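Local coordinates for glutamate--cysteine ligase GshA (Methylobacillus flagellatus KT, PDB 3K1T), which probably acts as a ligase of the glutamate–cysteine ligase type, joining glutamate to cysteine on the route to glutathione, at residues V48-A53 against Y403-V408; R206-H211 against K283-T288; I346-H351 against L411-A416. All coordinates share one frame; numbering follows the deposited sequence.

Contact 1 (V48-A53 against Y403-V408)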
loop_
_atom_site.group_PDB
_atom_site.type_symbol
_atom_site.label_atom_id
_atom_site.label_comp_id
_atom_site.label_asym_id
_atom_site.label_seq_id
_atom_site.Cartn_x
_atom_site.Cartn_y
_atom_site.Cartn_z
ATOM N N VAL A 48 2.335 16.904 6.235
ATOM C CA VAL A 48 3.215 18.017 5.944
ATOM C C VAL A 48 2.456 19.057 5.125
ATOM O O VAL A 48 1.862 18.711 4.092
ATOM C CB VAL A 48 4.497 17.556 5.178
ATOM C CG1 VAL A 48 5.338 18.766 4.728
ATOM C CG2 VAL A 48 5.336 16.611 6.048
ATOM N N ASP A 49 2.455 20.292 5.620
ATOM C CA ASP A 49 1.889 21.452 4.938
ATOM C C ASP A 49 2.936 22.009 3.975
ATOM O O ASP A 49 4.077 22.279 4.396
ATOM C CB ASP A 49 1.573 22.589 5.908
ATOM C CG ASP A 49 0.442 22.274 6.900
ATOM O OD1 ASP A 49 -0.085 21.148 6.912
ATOM O OD2 ASP A 49 0.068 23.200 7.680
ATOM N N LEU A 50 2.541 22.209 2.707
ATOM C CA LEU A 50 3.395 22.844 1.725
ATOM C C LEU A 50 2.812 24.183 1.268
ATOM O O LEU A 50 1.607 24.411 1.382
ATOM C CB LEU A 50 3.533 21.959 0.486
ATOM C CG LEU A 50 4.001 20.504 0.659
ATOM C CD1 LEU A 50 3.951 19.793 -0.736
ATOM C CD2 LEU A 50 5.402 20.450 1.309
ATOM N N ARG A 51 3.683 25.030 0.725
ATOM C CA ARG A 51 3.283 26.204 -0.038
ATOM C C ARG A 51 3.976 26.233 -1.396
ATOM O O ARG A 51 5.197 26.064 -1.501
ATOM C CB ARG A 51 3.495 27.504 0.721
ATOM C CG ARG A 51 2.470 27.683 1.840
ATOM C CD ARG A 51 2.555 29.081 2.424
ATOM N NE ARG A 51 1.344 29.398 3.150
ATOM C CZ ARG A 51 1.053 30.592 3.639
ATOM N NH1 ARG A 51 1.918 31.579 3.521
ATOM N NH2 ARG A 51 -0.118 30.783 4.268
ATOM N N ASN A 52 3.145 26.409 -2.420
ATOM C CA ASN A 52 3.593 26.555 -3.812
ATOM C C ASN A 52 3.499 28.054 -4.170
ATOM O O ASN A 52 2.408 28.613 -4.322
ATOM C CB ASN A 52 2.686 25.706 -4.690
ATOM C CG ASN A 52 3.127 25.684 -6.138
ATOM O OD1 ASN A 52 3.977 26.466 -6.537
ATOM N ND2 ASN A 52 2.522 24.810 -6.937
ATOM N N ALA A 53 4.658 28.686 -4.279
ATOM C CA ALA A 53 4.797 30.109 -4.574
ATOM C C ALA A 53 5.047 30.328 -6.070
ATOM O O ALA A 53 5.226 31.472 -6.513
ATOM C CB ALA A 53 5.978 30.666 -3.752
ATOM N N TYR A 403 3.073 14.624 -7.781
ATOM C CA TYR A 403 4.298 13.878 -7.547
ATOM C C TYR A 403 5.325 14.771 -6.828
ATOM O O TYR A 403 5.951 14.332 -5.824
ATOM C CB TYR A 403 4.898 13.257 -8.831
ATOM C CG TYR A 403 6.183 12.511 -8.574
ATOM C CD1 TYR A 403 6.193 11.333 -7.829
ATOM C CD2 TYR A 403 7.405 12.970 -9.073
ATOM C CE1 TYR A 403 7.357 10.639 -7.576
ATOM C CE2 TYR A 403 8.611 12.270 -8.800
ATOM C CZ TYR A 403 8.574 11.110 -8.041
ATOM O OH TYR A 403 9.750 10.406 -7.765
ATOM N N ALA A 404 5.494 16.006 -7.323
ATOM C CA ALA A 404 6.395 16.957 -6.682
ATOM C C ALA A 404 5.963 17.257 -5.234
ATOM O O ALA A 404 6.805 17.291 -4.343
ATOM C CB ALA A 404 6.533 18.279 -7.503
ATOM N N TYR A 405 4.667 17.428 -4.993
ATOM C CA TYR A 405 4.190 17.622 -3.616
ATOM C C TYR A 405 4.602 16.426 -2.727
ATOM O O TYR A 405 5.053 16.604 -1.574
ATOM C CB TYR A 405 2.665 17.793 -3.565
ATOM C CG TYR A 405 2.123 19.119 -4.072
ATOM C CD1 TYR A 405 2.954 20.087 -4.593
ATOM C CD2 TYR A 405 0.756 19.398 -4.031
ATOM C CE1 TYR A 405 2.432 21.322 -5.054
ATOM C CE2 TYR A 405 0.236 20.621 -4.490
ATOM C CZ TYR A 405 1.087 21.578 -4.992
ATOM O OH TYR A 405 0.606 22.795 -5.459
ATOM N N GLY A 406 4.417 15.218 -3.245
ATOM C CA GLY A 406 4.755 14.018 -2.468
ATOM C C GLY A 406 6.247 13.842 -2.229
ATOM O O GLY A 406 6.659 13.303 -1.193
ATOM N N VAL A 407 7.073 14.306 -3.165
ATOM C CA VAL A 407 8.527 14.291 -2.969
ATOM C C VAL A 407 8.959 15.261 -1.821
ATOM O O VAL A 407 9.672 14.876 -0.876
ATOM C CB VAL A 407 9.276 14.617 -4.273
ATOM C CG1 VAL A 407 10.766 14.921 -3.984
ATOM C CG2 VAL A 407 9.124 13.481 -5.308
ATOM N N VAL A 408 8.477 16.500 -1.866
ATOM C CA VAL A 408 8.866 17.480 -0.864
ATOM C C VAL A 408 8.295 17.071 0.502
ATOM O O VAL A 408 8.971 17.192 1.526
ATOM C CB VAL A 408 8.433 18.900 -1.259
ATOM C CG1 VAL A 408 8.842 19.928 -0.166
ATOM C CG2 VAL A 408 9.064 19.263 -2.675
#
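Leu-50 and Asn-52 of strand 45-52, which lies between strands 57-63 and 340-349 in the antiparallel sheet, pack against Tyr-405 and Val-408 in a buried helix-on-sheet contact, where helix 398-421 lies on one face of that sheet. The short axes pass 9.6 Å apart at 127°, a separation usual for a helix resting on strands through one layer of side chains. Leu-50 supplies the apolar part of that layer on the strand side. Its chi1 of -54° sets CG opposite the carbonyl carbon, and the two methyls then divide their work: Leu-50 CD1 comes 3.7 Å from CB of Tyr-405, approaching the ring obliquely, while Leu-50 CD2 meets CG1 of Val-408 at 3.8 Å. The same CD1 lies 3.5 Å from the carbonyl O of Tyr-405, so the leucine reaches the helix backbone itself. Two residues on along the strand, the contact turns polar. Asn-52 extends CG anti to its own nitrogen (chi1 -175°), which carries the amide to the phenol end of Tyr-405. Its OD1 is taken by Gly-54 N, which leaves the ND2 end directed at the helix, and the phenol oxygen also accepts from Arg-401 NH1. Amide and ring planes stand nearly perpendicular, with ND2 at the ring edge. The bond from Asn-52 ND2 to OH of Tyr-405 spans 3.1 Å and is almost straight, with the oxygen lying close to the amide plane.

Contact 2 (R206-H211 against K283-T288)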
loop_
_atom_site.group_PDB
_atom_site.type_symbol
_atom_site.label_atom_id
_atom_site.label_comp_id
_atom_site.label_asym_id
_atom_site.label_seq_id
_atom_site.Cartn_x
_atom_site.Cartn_y
_atom_site.Cartn_z
ATOM N N ARG A 206 12.189 20.654 23.981
ATOM C CA ARG A 206 13.315 20.437 23.070
ATOM C C ARG A 206 13.641 21.735 22.283
ATOM O O ARG A 206 12.837 22.679 22.230
ATOM C CB ARG A 206 12.977 19.313 22.091
ATOM C CG ARG A 206 11.967 19.734 20.985
ATOM C CD ARG A 206 11.417 18.564 20.160
ATOM N NE ARG A 206 10.447 19.041 19.142
ATOM C CZ ARG A 206 9.200 19.411 19.392
ATOM N NH1 ARG A 206 8.685 19.328 20.611
ATOM N NH2 ARG A 206 8.422 19.860 18.413
ATOM N N ARG A 207 14.807 21.764 21.643
ATOM C CA ARG A 207 15.198 22.941 20.873
ATOM C C ARG A 207 14.543 22.813 19.510
ATOM O O ARG A 207 14.961 22.004 18.660
ATOM C CB ARG A 207 16.717 23.044 20.736
ATOM C CG ARG A 207 17.146 24.350 20.051
ATOM C CD ARG A 207 18.623 24.568 20.094
ATOM N NE ARG A 207 19.347 23.472 19.457
ATOM C CZ ARG A 207 20.676 23.415 19.346
ATOM N NH1 ARG A 207 21.427 24.398 19.827
ATOM N NH2 ARG A 207 21.265 22.369 18.762
ATOM N N LYS A 208 13.501 23.582 19.302
ATOM C CA LYS A 208 12.660 23.386 18.114
ATOM C C LYS A 208 13.370 23.779 16.806
ATOM O O LYS A 208 12.972 23.325 15.726
ATOM C CB LYS A 208 11.317 24.112 18.307
ATOM C CG LYS A 208 10.521 23.474 19.488
ATOM C CD LYS A 208 9.080 23.944 19.622
ATOM C CE LYS A 208 8.450 23.315 20.894
ATOM N NZ LYS A 208 7.432 24.201 21.512
ATOM N N SER A 209 14.429 24.585 16.889
ATOM C CA SER A 209 15.172 24.961 15.664
ATOM C C SER A 209 15.906 23.772 15.032
ATOM O O SER A 209 16.246 23.801 13.849
ATOM C CB SER A 209 16.115 26.132 15.945
ATOM O OG SER A 209 17.069 25.794 16.906
ATOM N N ASN A 210 16.084 22.698 15.803
ATOM C CA ASN A 210 16.696 21.471 15.286
ATOM C C ASN A 210 15.870 20.896 14.128
ATOM O O ASN A 210 16.411 20.216 13.282
ATOM C CB ASN A 210 16.855 20.377 16.381
ATOM C CG ASN A 210 17.900 20.735 17.441
ATOM O OD1 ASN A 210 18.684 21.639 17.258
ATOM N ND2 ASN A 210 17.905 20.003 18.559
ATOM N N HIS A 211 14.573 21.146 14.124
ATOM C CA HIS A 211 13.692 20.750 13.011
ATOM C C HIS A 211 14.156 21.374 11.666
ATOM O O HIS A 211 14.216 20.703 10.641
ATOM C CB HIS A 211 12.263 21.170 13.371
ATOM C CG HIS A 211 11.304 21.209 12.227
ATOM N ND1 HIS A 211 10.541 20.120 11.857
ATOM C CD2 HIS A 211 10.919 22.232 11.424
ATOM C CE1 HIS A 211 9.741 20.472 10.864
ATOM N NE2 HIS A 211 9.956 21.745 10.577
ATOM N N LYS A 283 8.840 33.374 15.306
ATOM C CA LYS A 283 8.252 32.349 16.178
ATOM C C LYS A 283 8.928 32.400 17.576
ATOM O O LYS A 283 10.100 32.067 17.687
ATOM C CB LYS A 283 8.445 30.954 15.572
ATOM C CG LYS A 283 7.981 30.764 14.085
ATOM C CD LYS A 283 8.752 29.581 13.366
ATOM C CE LYS A 283 8.215 29.242 11.942
ATOM N NZ LYS A 283 7.038 28.236 12.015
ATOM N N ALA A 284 8.192 32.812 18.612
ATOM C CA ALA A 284 8.726 32.854 19.984
ATOM C C ALA A 284 8.315 31.538 20.650
ATOM O O ALA A 284 7.117 31.320 20.866
ATOM C CB ALA A 284 8.158 34.042 20.755
ATOM N N ASP A 285 9.277 30.668 20.929
ATOM C CA ASP A 285 9.013 29.351 21.529
ATOM C C ASP A 285 9.127 29.392 23.061
ATOM O O ASP A 285 10.206 29.637 23.583
ATOM C CB ASP A 285 10.008 28.326 21.020
ATOM C CG ASP A 285 9.782 26.920 21.642
ATOM O OD1 ASP A 285 8.655 26.607 22.072
ATOM O OD2 ASP A 285 10.749 26.143 21.679
ATOM N N ALA A 286 8.004 29.192 23.739
ATOM C CA ALA A 286 7.952 29.149 25.197
ATOM C C ALA A 286 7.706 27.718 25.706
ATOM O O ALA A 286 7.169 27.513 26.791
ATOM C CB ALA A 286 6.920 30.143 25.746
ATOM N N GLY A 287 8.139 26.719 24.951
ATOM C CA GLY A 287 8.117 25.348 25.459
ATOM C C GLY A 287 6.703 24.883 25.755
ATOM O O GLY A 287 5.813 25.011 24.919
ATOM N N THR A 288 6.485 24.359 26.967
ATOM C CA THR A 288 5.160 23.879 27.378
ATOM C C THR A 288 4.123 24.989 27.405
ATOM O O THR A 288 2.928 24.713 27.346
ATOM C CB THR A 288 5.197 23.219 28.795
ATOM O OG1 THR A 288 5.668 24.169 29.790
ATOM C CG2 THR A 288 6.093 21.983 28.780
HETATM O O HOH W 1 11.110 24.403 23.647
HETATM O O HOH W 2 13.196 25.922 20.919
#
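OD1 of Asp-285 is gripped by two donors that arrive from opposite faces of the carboxylate. Lys-208 NZ forms a salt bridge to Asp-285 OD1 at 2.8 Å, and the backbone N of Gly-287 donates to the same OD1 at 2.9 Å. The side chains of Lys-208 and Asp-285 cross at about a right angle, and the lysine's methylenes pass close to the carboxylate, with Lys-208 CD 3.4 Å from Asp-285 OD2. That second oxygen is held through water: one water donates to both OD2 of Asp-285 and the carbonyl O of Arg-206, and another accepts from the backbone N of Lys-208 and donates to Asp-285 OD2 at 2.6 Å. The aspartate can span both sets because CG stands opposite its backbone nitrogen (chi1 179°), sending the carboxylate across to 206-211. Were Asp-285 an alanine, the ammonium of Lys-208 would probably be left without this countercharge, the two waters without their shared acceptor, and Gly-287 N without the OD1 that closes the turn. On the lysine's other flank, its CG lies over the guanidinium of Arg-206, whose NH1 is bonded to Trp-203 O. The bond from Gly-287 N closes an Asx turn at the end of strand 280-285, tied here to the approach to helix 210-226.

Contact 3 (I346-H351 against L411-A416). With SO4 (sulfate ion), chain B.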
loop_
_atom_site.group_PDB
_atom_site.type_symbol
_atom_site.label_atom_id
_atom_site.label_comp_id
_atom_site.label_asym_id
_atom_site.label_seq_id
_atom_site.Cartn_x
_atom_site.Cartn_y
_atom_site.Cartn_z
ATOM N N ILE A 346 -0.170 17.137 2.882
ATOM C CA ILE A 346 0.118 15.820 2.370
ATOM C C ILE A 346 0.189 14.831 3.549
ATOM O O ILE A 346 0.941 15.065 4.507
ATOM C CB ILE A 346 1.485 15.792 1.609
ATOM C CG1 ILE A 346 1.597 16.915 0.551
ATOM C CG2 ILE A 346 1.745 14.357 1.022
ATOM C CD1 ILE A 346 0.512 17.022 -0.347
ATOM N N TYR A 347 -0.587 13.754 3.472
ATOM C CA TYR A 347 -0.643 12.693 4.501
ATOM C C TYR A 347 0.208 11.472 4.113
ATOM O O TYR A 347 0.164 10.990 2.953
ATOM C CB TYR A 347 -2.106 12.257 4.725
ATOM C CG TYR A 347 -2.805 13.064 5.776
ATOM C CD1 TYR A 347 -2.823 14.471 5.714
ATOM C CD2 TYR A 347 -3.412 12.449 6.861
ATOM C CE1 TYR A 347 -3.428 15.217 6.706
ATOM C CE2 TYR A 347 -4.046 13.189 7.851
ATOM C CZ TYR A 347 -4.030 14.573 7.782
ATOM O OH TYR A 347 -4.598 15.306 8.790
HETATM N N MSE A 348 0.946 10.961 5.093
HETATM C CA MSE A 348 1.769 9.787 4.975
HETATM C C MSE A 348 1.511 8.830 6.116
HETATM O O MSE A 348 1.220 9.264 7.232
HETATM C CB MSE A 348 3.246 10.164 4.924
HETATM C CG MSE A 348 3.598 10.829 3.555
HETATM SE SE MSE A 348 5.054 12.116 3.687
HETATM C CE MSE A 348 4.158 13.393 4.841
HETATM N N MSE A 349 1.579 7.539 5.812
HETATM C CA MSE A 349 1.657 6.479 6.819
HETATM C C MSE A 349 2.850 5.603 6.475
HETATM O O MSE A 349 3.097 5.302 5.289
HETATM C CB MSE A 349 0.334 5.701 6.886
HETATM C CG MSE A 349 -0.819 6.627 7.193
HETATM SE SE MSE A 349 -2.477 5.629 7.617
HETATM C CE MSE A 349 -2.009 5.322 9.466
ATOM N N ASP A 350 3.652 5.268 7.476
ATOM C CA ASP A 350 5.012 4.756 7.223
ATOM C C ASP A 350 5.650 5.761 6.241
ATOM O O ASP A 350 5.422 6.982 6.381
ATOM C CB ASP A 350 5.020 3.296 6.716
ATOM C CG ASP A 350 6.437 2.713 6.632
ATOM O OD1 ASP A 350 7.139 2.779 7.621
ATOM O OD2 ASP A 350 6.860 2.233 5.584
ATOM N N HIS A 351 6.396 5.316 5.227
ATOM C CA HIS A 351 7.008 6.308 4.310
ATOM C C HIS A 351 6.220 6.466 2.999
ATOM O O HIS A 351 6.788 6.866 1.981
ATOM C CB HIS A 351 8.478 5.977 4.043
ATOM C CG HIS A 351 8.728 4.582 3.522
ATOM N ND1 HIS A 351 9.362 3.607 4.277
ATOM C CD2 HIS A 351 8.441 4.008 2.326
ATOM C CE1 HIS A 351 9.463 2.501 3.552
ATOM N NE2 HIS A 351 8.922 2.718 2.365
ATOM N N LEU A 411 10.645 14.461 1.871
ATOM C CA LEU A 411 11.880 15.097 2.387
ATOM C C LEU A 411 11.651 15.645 3.785
ATOM O O LEU A 411 12.491 15.463 4.673
ATOM C CB LEU A 411 12.374 16.212 1.454
ATOM C CG LEU A 411 12.787 15.813 0.032
ATOM C CD1 LEU A 411 13.102 17.123 -0.792
ATOM C CD2 LEU A 411 14.006 14.900 0.084
ATOM N N ALA A 412 10.520 16.317 3.980
ATOM C CA ALA A 412 10.166 16.847 5.318
ATOM C C ALA A 412 9.942 15.694 6.328
ATOM O O ALA A 412 10.331 15.786 7.487
ATOM C CB ALA A 412 8.926 17.751 5.227
ATOM N N LEU A 413 9.308 14.610 5.893
ATOM C CA LEU A 413 9.172 13.409 6.732
ATOM C C LEU A 413 10.503 12.828 7.169
ATOM O O LEU A 413 10.706 12.500 8.357
ATOM C CB LEU A 413 8.357 12.325 6.000
ATOM C CG LEU A 413 7.980 11.103 6.827
ATOM C CD1 LEU A 413 6.851 11.503 7.761
ATOM C CD2 LEU A 413 7.549 9.903 5.922
ATOM N N LEU A 414 11.436 12.713 6.230
ATOM C CA LEU A 414 12.763 12.198 6.531
ATOM C C LEU A 414 13.481 13.098 7.558
ATOM O O LEU A 414 14.073 12.609 8.554
ATOM C CB LEU A 414 13.588 12.114 5.223
ATOM C CG LEU A 414 15.036 11.658 5.344
ATOM C CD1 LEU A 414 15.108 10.268 6.043
ATOM C CD2 LEU A 414 15.696 11.603 3.953
ATOM N N ALA A 415 13.376 14.403 7.356
ATOM C CA ALA A 415 13.977 15.329 8.278
ATOM C C ALA A 415 13.417 15.173 9.704
ATOM O O ALA A 415 14.200 15.182 10.683
ATOM C CB ALA A 415 13.803 16.803 7.781
ATOM N N ALA A 416 12.098 15.062 9.823
ATOM C CA ALA A 416 11.433 14.863 11.135
ATOM C C ALA A 416 11.886 13.546 11.796
ATOM O O ALA A 416 12.132 13.523 13.027
ATOM C CB ALA A 416 9.934 14.896 10.995
HETATM S S SO4 B . -3.130 18.307 10.356
HETATM O O1 SO4 B . -4.090 19.038 9.562
HETATM O O2 SO4 B . -2.922 17.180 9.501
HETATM O O3 SO4 B . -1.894 19.036 10.531
HETATM O O4 SO4 B . -3.710 17.914 11.660
#
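Helix-on-sheet packing at the end of strand 340-349 brings Leu-413 of helix 398-421 against Met-348, a selenomethionine, and the chain just beyond it. The leucine's CD2 does most of the touching. It lies 4.0 Å from SE of Met-348, 3.6 Å from the carbonyl O of Asp-350 and 4.0 Å from CA of His-351, so one methyl meets both the strand and the loop that follows. With CG opposite the backbone nitrogen of Leu-413 (chi1 -172°) and chi2 at 75°, CD2 comes to this position. Met-348 slides past it in the reverse direction; SE also comes 4.0 Å from CB of Leu-413, and beyond it the bend at the last torsion (chi3 -64°) sets the direction of CE. No hydrogen bond joins the two segments, and the polar groups of the loop turn to other partners: Asp-350 OD2 forms a salt bridge with Lys-90, while His-351 NE2 bonds to Glu-89 of the second subunit. Tyr-347, next to Met-348, makes a weak 2.6 Å hydrogen bond from its OH to O2 of a sulfate ion, probably acquired in crystallisation; Ser-47, Asn-63, Gly-67 and Arg-359 complete that anion's site. Leu-413 also touches Ala-46 of the neighbouring strand 45-52, whereas Met-349 packs against helix 77-91, so the end of strand 340-349 has contacts with both helices.

Overall arrangement
Contacts 1 and 3 are buried and share two elements: helix 398-421 and one antiparallel sheet, in which their strands, 45-52 and 340-349, are neighbours. Their centres lie 11 Å apart and they touch directly, with Val-48 O 2.8 Å from Ile-346 N, a probable backbone hydrogen bond, and Val-48 CG1 3.8 Å from Ala-412 CB. Contact 1 mixes apolar packing with a polar bond, whereas contact 3 joins its segments by packing alone. Contact 2 is partly buried and belongs to a different, four-stranded sheet; its centre is about 23 Å from that of contact 1 and 20 Å from that of contact 3. There, charge and bridging water replace apolar packing.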